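Local coordinates for protein spore germination lipase LipC (Metagenome, PDB 6NKD) that probably hydrolyses lipid esters as a GDSL-family lipase and may take part in spore germination, at residues R28-M33 against E39-I44; F64-V69 against R119-E124. One frame throughout, in Å; residues are numbered along the deposited sequence.

Interaction 1 (R28-M33 against E39-I44). With SO4 (sulfate ion), chain D.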
# COMPACT_ATOMS: atom_id res chain seq x y z
N ARG A 28 18.24 -8.51 4.28
CA ARG A 28 18.97 -9.77 4.13
C ARG A 28 20.47 -9.52 4.23
O ARG A 28 21.21 -10.36 4.76
CB ARG A 28 18.62 -10.43 2.80
CG ARG A 28 17.15 -10.81 2.67
CD ARG A 28 16.80 -11.17 1.24
NE ARG A 28 15.35 -11.23 1.04
CZ ARG A 28 14.64 -12.36 1.07
NH1 ARG A 28 13.33 -12.32 0.89
NH2 ARG A 28 15.24 -13.52 1.29
N TYR A 29 20.94 -8.38 3.73
CA TYR A 29 22.34 -8.01 3.89
C TYR A 29 22.65 -7.63 5.33
O TYR A 29 23.78 -7.84 5.79
CB TYR A 29 22.68 -6.86 2.93
CG TYR A 29 24.10 -6.34 3.02
CD1 TYR A 29 25.19 -7.20 3.11
CD2 TYR A 29 24.36 -4.97 2.99
CE1 TYR A 29 26.48 -6.72 3.18
CE2 TYR A 29 25.65 -4.48 3.06
CZ TYR A 29 26.71 -5.36 3.16
OH TYR A 29 27.99 -4.87 3.22
N LYS A 30 21.68 -7.07 6.05
CA LYS A 30 21.88 -6.75 7.45
C LYS A 30 22.05 -8.02 8.29
O LYS A 30 22.90 -8.07 9.18
CB LYS A 30 20.72 -5.91 7.97
CG LYS A 30 20.49 -6.00 9.48
CD LYS A 30 19.36 -5.08 9.91
CE LYS A 30 18.64 -5.62 11.14
NZ LYS A 30 19.56 -5.83 12.28
N ARG A 31 21.25 -9.05 8.00
CA ARG A 31 21.35 -10.29 8.76
C ARG A 31 22.69 -10.98 8.51
O ARG A 31 23.30 -11.51 9.44
CB ARG A 31 20.19 -11.22 8.41
CG ARG A 31 20.29 -12.61 9.02
CD ARG A 31 18.98 -13.36 8.90
NE ARG A 31 17.92 -12.73 9.68
CZ ARG A 31 16.70 -13.24 9.84
NH1 ARG A 31 16.39 -14.39 9.26
NH2 ARG A 31 15.80 -12.59 10.56
N LYS A 32 23.15 -10.99 7.26
CA LYS A 32 24.43 -11.60 6.95
C LYS A 32 25.59 -10.78 7.51
O LYS A 32 26.63 -11.35 7.87
CB LYS A 32 24.58 -11.78 5.44
CG LYS A 32 23.48 -12.62 4.82
CD LYS A 32 23.69 -12.80 3.33
CE LYS A 32 22.50 -13.51 2.72
NZ LYS A 32 22.92 -14.67 1.89
N MSE A 33 25.43 -9.47 7.58
CA MSE A 33 26.44 -8.60 8.17
C MSE A 33 26.62 -8.93 9.65
O MSE A 33 27.75 -8.99 10.14
CB MSE A 33 26.04 -7.13 8.01
CG MSE A 33 27.10 -6.14 8.43
SE MSE A 33 26.43 -4.31 8.40
CE MSE A 33 25.76 -4.27 6.57
N GLU A 39 28.00 -9.31 15.51
CA GLU A 39 27.61 -8.08 16.19
C GLU A 39 26.27 -7.62 15.64
O GLU A 39 26.04 -7.64 14.43
CB GLU A 39 28.68 -6.99 16.01
CG GLU A 39 28.40 -5.71 16.77
CD GLU A 39 29.58 -4.77 16.77
OE1 GLU A 39 30.66 -5.17 16.29
OE2 GLU A 39 29.44 -3.63 17.25
N GLU A 40 25.38 -7.20 16.55
CA GLU A 40 24.08 -6.69 16.14
C GLU A 40 24.24 -5.43 15.30
O GLU A 40 25.21 -4.68 15.45
CB GLU A 40 23.22 -6.40 17.37
CG GLU A 40 23.01 -7.59 18.31
CD GLU A 40 21.69 -8.30 18.08
OE1 GLU A 40 21.38 -8.65 16.92
OE2 GLU A 40 20.95 -8.50 19.07
N VAL A 41 23.28 -5.20 14.42
CA VAL A 41 23.32 -4.08 13.48
C VAL A 41 22.02 -3.31 13.57
O VAL A 41 20.93 -3.90 13.53
CB VAL A 41 23.57 -4.56 12.03
CG1 VAL A 41 23.32 -3.44 11.04
CG2 VAL A 41 24.99 -5.09 11.89
N SER A 42 22.12 -1.99 13.69
CA SER A 42 20.97 -1.10 13.61
C SER A 42 20.83 -0.59 12.18
O SER A 42 21.82 -0.19 11.56
CB SER A 42 21.11 0.07 14.58
OG SER A 42 19.99 0.94 14.49
N LEU A 43 19.60 -0.61 11.67
CA LEU A 43 19.33 -0.28 10.27
C LEU A 43 18.45 0.95 10.18
O LEU A 43 17.43 1.04 10.87
CB LEU A 43 18.67 -1.47 9.56
CG LEU A 43 18.11 -1.20 8.16
CD1 LEU A 43 19.20 -0.73 7.21
CD2 LEU A 43 17.41 -2.44 7.61
N ILE A 44 18.84 1.89 9.32
CA ILE A 44 18.02 3.04 8.96
C ILE A 44 17.94 3.10 7.45
O ILE A 44 18.96 2.93 6.76
CB ILE A 44 18.60 4.36 9.53
CG1 ILE A 44 18.80 4.26 11.05
CG2 ILE A 44 17.68 5.52 9.21
CD1 ILE A 44 20.22 3.91 11.46
S SO4 D . 17.73 -9.75 12.12
O1 SO4 D . 17.68 -8.47 12.81
O2 SO4 D . 17.63 -9.52 10.68
O3 SO4 D . 18.99 -10.42 12.41
O4 SO4 D . 16.62 -10.59 12.56
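Val41 and Lys30 bury most of the surface where helix 25-37 packs on edge strand 41-47 of the parallel sheet; the short axes of 28-33 and 41-44 run nearly antiparallel (162°). Lys30 leaves the helix toward the strand and its aliphatic stem runs alongside Val41 in the opposite sense: CD lies 3.7 Å from Leu43 CB, and CG faces Val41 CG1. A long apolar chain with a charged tip suits this place, because the bend at its last torsion (chi4 57°) brings NZ back to the strand backbone, where it bonds to Val41 O at 2.7 Å, 24° out of the carbonyl plane. NZ also forms a salt bridge with Glu34, whose carboxylate takes the Val41 N-H as well. Selenomethionine Met33 meets the beta-branched Val41 through SE, 3.9 Å from CG2, the side chains crossing at about a right angle. A sulfate, probably from the crystallisation liquor, receives a bond from Arg31 NH2 to O4 (2.9 Å) and weak ones from Arg31 NE and Lys30 NZ. The lysine thus combines apolar packing with a tip gripped by a carbonyl and a carboxylate, only weakly by the sulfate, its charge probably balanced by Glu34.

Interaction 2 (F64-V69 against R119-E124)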
# COMPACT_ATOMS: atom_id res chain seq x y z
N PHE A 64 18.79 15.41 9.65
CA PHE A 64 18.56 14.08 10.21
C PHE A 64 19.24 13.00 9.38
O PHE A 64 19.73 12.01 9.92
CB PHE A 64 17.06 13.81 10.31
CG PHE A 64 16.73 12.45 10.86
CD1 PHE A 64 17.11 12.09 12.14
CD2 PHE A 64 16.02 11.53 10.09
CE1 PHE A 64 16.81 10.83 12.64
CE2 PHE A 64 15.72 10.28 10.59
CZ PHE A 64 16.11 9.93 11.87
N ILE A 65 19.29 13.19 8.06
CA ILE A 65 19.95 12.20 7.20
C ILE A 65 21.46 12.28 7.38
O ILE A 65 22.15 11.25 7.35
CB ILE A 65 19.53 12.40 5.74
CG1 ILE A 65 18.01 12.29 5.61
CG2 ILE A 65 20.21 11.39 4.84
CD1 ILE A 65 17.50 12.34 4.19
N MSE A 66 22.00 13.47 7.58
CA MSE A 66 23.43 13.63 7.81
C MSE A 66 23.83 12.99 9.13
O MSE A 66 24.94 12.48 9.28
CB MSE A 66 23.83 15.10 7.80
CG MSE A 66 24.95 15.40 6.83
SE MSE A 66 25.74 17.17 7.01
CE MSE A 66 27.08 16.76 8.37
N GLU A 67 22.91 13.01 10.10
CA GLU A 67 23.14 12.35 11.37
C GLU A 67 23.36 10.85 11.17
O GLU A 67 24.34 10.28 11.67
CB GLU A 67 21.97 12.59 12.32
CG GLU A 67 21.93 13.98 12.94
CD GLU A 67 22.69 14.06 14.24
OE1 GLU A 67 23.04 12.99 14.79
OE2 GLU A 67 22.94 15.18 14.73
N GLN A 68 22.47 10.20 10.43
CA GLN A 68 22.55 8.75 10.26
C GLN A 68 23.69 8.36 9.32
O GLN A 68 24.23 7.25 9.45
CB GLN A 68 21.22 8.20 9.75
CG GLN A 68 20.02 8.65 10.57
CD GLN A 68 20.17 8.32 12.05
OE1 GLN A 68 20.59 7.22 12.41
NE2 GLN A 68 19.83 9.27 12.90
N VAL A 69 24.05 9.23 8.38
CA VAL A 69 25.17 8.92 7.49
C VAL A 69 26.49 9.04 8.24
O VAL A 69 27.40 8.23 8.05
CB VAL A 69 25.13 9.84 6.26
CG1 VAL A 69 26.43 9.73 5.47
CG2 VAL A 69 23.94 9.49 5.37
N ARG A 119 32.31 11.79 2.59
CA ARG A 119 33.56 12.05 3.28
C ARG A 119 33.60 13.47 3.85
O ARG A 119 34.26 13.70 4.87
CB ARG A 119 34.75 11.81 2.34
CG ARG A 119 34.59 12.43 0.96
CD ARG A 119 34.98 11.43 -0.11
NE ARG A 119 34.24 10.18 0.04
CZ ARG A 119 34.36 9.13 -0.77
NH1 ARG A 119 35.19 9.18 -1.81
NH2 ARG A 119 33.64 8.04 -0.55
N GLU A 120 32.91 14.42 3.21
CA GLU A 120 32.77 15.74 3.80
C GLU A 120 31.94 15.70 5.08
O GLU A 120 32.15 16.51 5.98
CB GLU A 120 32.16 16.71 2.80
CG GLU A 120 33.12 17.23 1.74
CD GLU A 120 32.48 18.25 0.83
OE1 GLU A 120 31.26 18.50 0.97
OE2 GLU A 120 33.19 18.81 -0.03
N ILE A 121 30.98 14.77 5.16
CA ILE A 121 30.17 14.63 6.36
C ILE A 121 30.99 14.02 7.49
O ILE A 121 30.95 14.48 8.63
CB ILE A 121 28.91 13.81 6.06
CG1 ILE A 121 27.97 14.58 5.13
CG2 ILE A 121 28.20 13.42 7.34
CD1 ILE A 121 26.97 13.70 4.42
N LYS A 122 31.75 12.96 7.18
CA LYS A 122 32.50 12.27 8.22
C LYS A 122 33.82 12.96 8.53
O LYS A 122 34.18 13.13 9.70
CB LYS A 122 32.74 10.82 7.80
CG LYS A 122 31.49 9.95 7.88
CD LYS A 122 31.80 8.51 7.53
CE LYS A 122 30.75 7.58 8.13
NZ LYS A 122 30.80 7.59 9.62
N GLY A 123 34.56 13.37 7.50
CA GLY A 123 35.82 14.06 7.71
C GLY A 123 37.02 13.15 7.58
O GLY A 123 36.99 12.16 6.84
N GLU A 124 38.10 13.48 8.30
CA GLU A 124 39.35 12.74 8.22
C GLU A 124 39.57 11.82 9.41
O GLU A 124 40.44 10.95 9.35
CB GLU A 124 40.53 13.71 8.09
CG GLU A 124 40.41 14.72 6.96
CD GLU A 124 39.52 15.90 7.31
OE1 GLU A 124 39.26 16.74 6.42
OE2 GLU A 124 39.07 15.99 8.48
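Ile121 meets Met66 and Val69 where two helices of the alpha/beta/alpha SGNH hydrolase fold come together: helix 63-71, which leads into strand 74-77, and the last turn of the long helix 98-122. The branched isoleucine points at the other helix and spreads all its side-chain branches over this ground. CG1 and CD1 both press on Met66 CG, at 3.6 Å from CG1, while CG2, set anti to its own backbone nitrogen, takes the terminal methyl of the selenomethionine, Met66 CE, at 3.7 Å. A flexible, unbranched chain suits Met66, since the bend at its last torsion (chi3 87°) folds CE over the isoleucine. CD1 of Ile121 reaches on to Val69 CG1 at 4.1 Å, a looser touch. An alanine here lacks CG1, CG2 and CD1 and would probably leave Met66 CG and CE and Val69 CG1 facing a gap between the helices. Next comes Lys122, whose CE rests 3.4 Å from Val69 O, while its ammonium group makes a weak bond to Ala72 O and a weak, long ion pair with Asp126. Gly123, the first residue past the helix, has positive phi (99°); a side chain there would collide with the preceding carbonyl oxygen, which explains a glycine at this position. Its N-H still bonds back to the helix, Gly123 N lying 2.7 Å from Arg119 O.

Overall arrangement
Interaction 1 and interaction 2 lie in series along the chain, their centres about 20 Å apart. They are joined through strand 41-47: Ile44 in the strand segment of interaction 1 packs with CD1 3.5 Å from OE1 of Gln68, on the helix segment of interaction 2. Helix 63-71 thus rests on the same edge strand that helix 25-37 covers. Both contacts also touch the second subunit: Arg31 forms a salt bridge with Glu67 of the second subunit and packs on Gln68 of that subunit, whose NE2 also binds the sulfate held by Lys30 and Arg31. Neither contact belongs to the catalytic site, assigned by similarity to Ser11, Asp186 and His189; both are structural packing away from it.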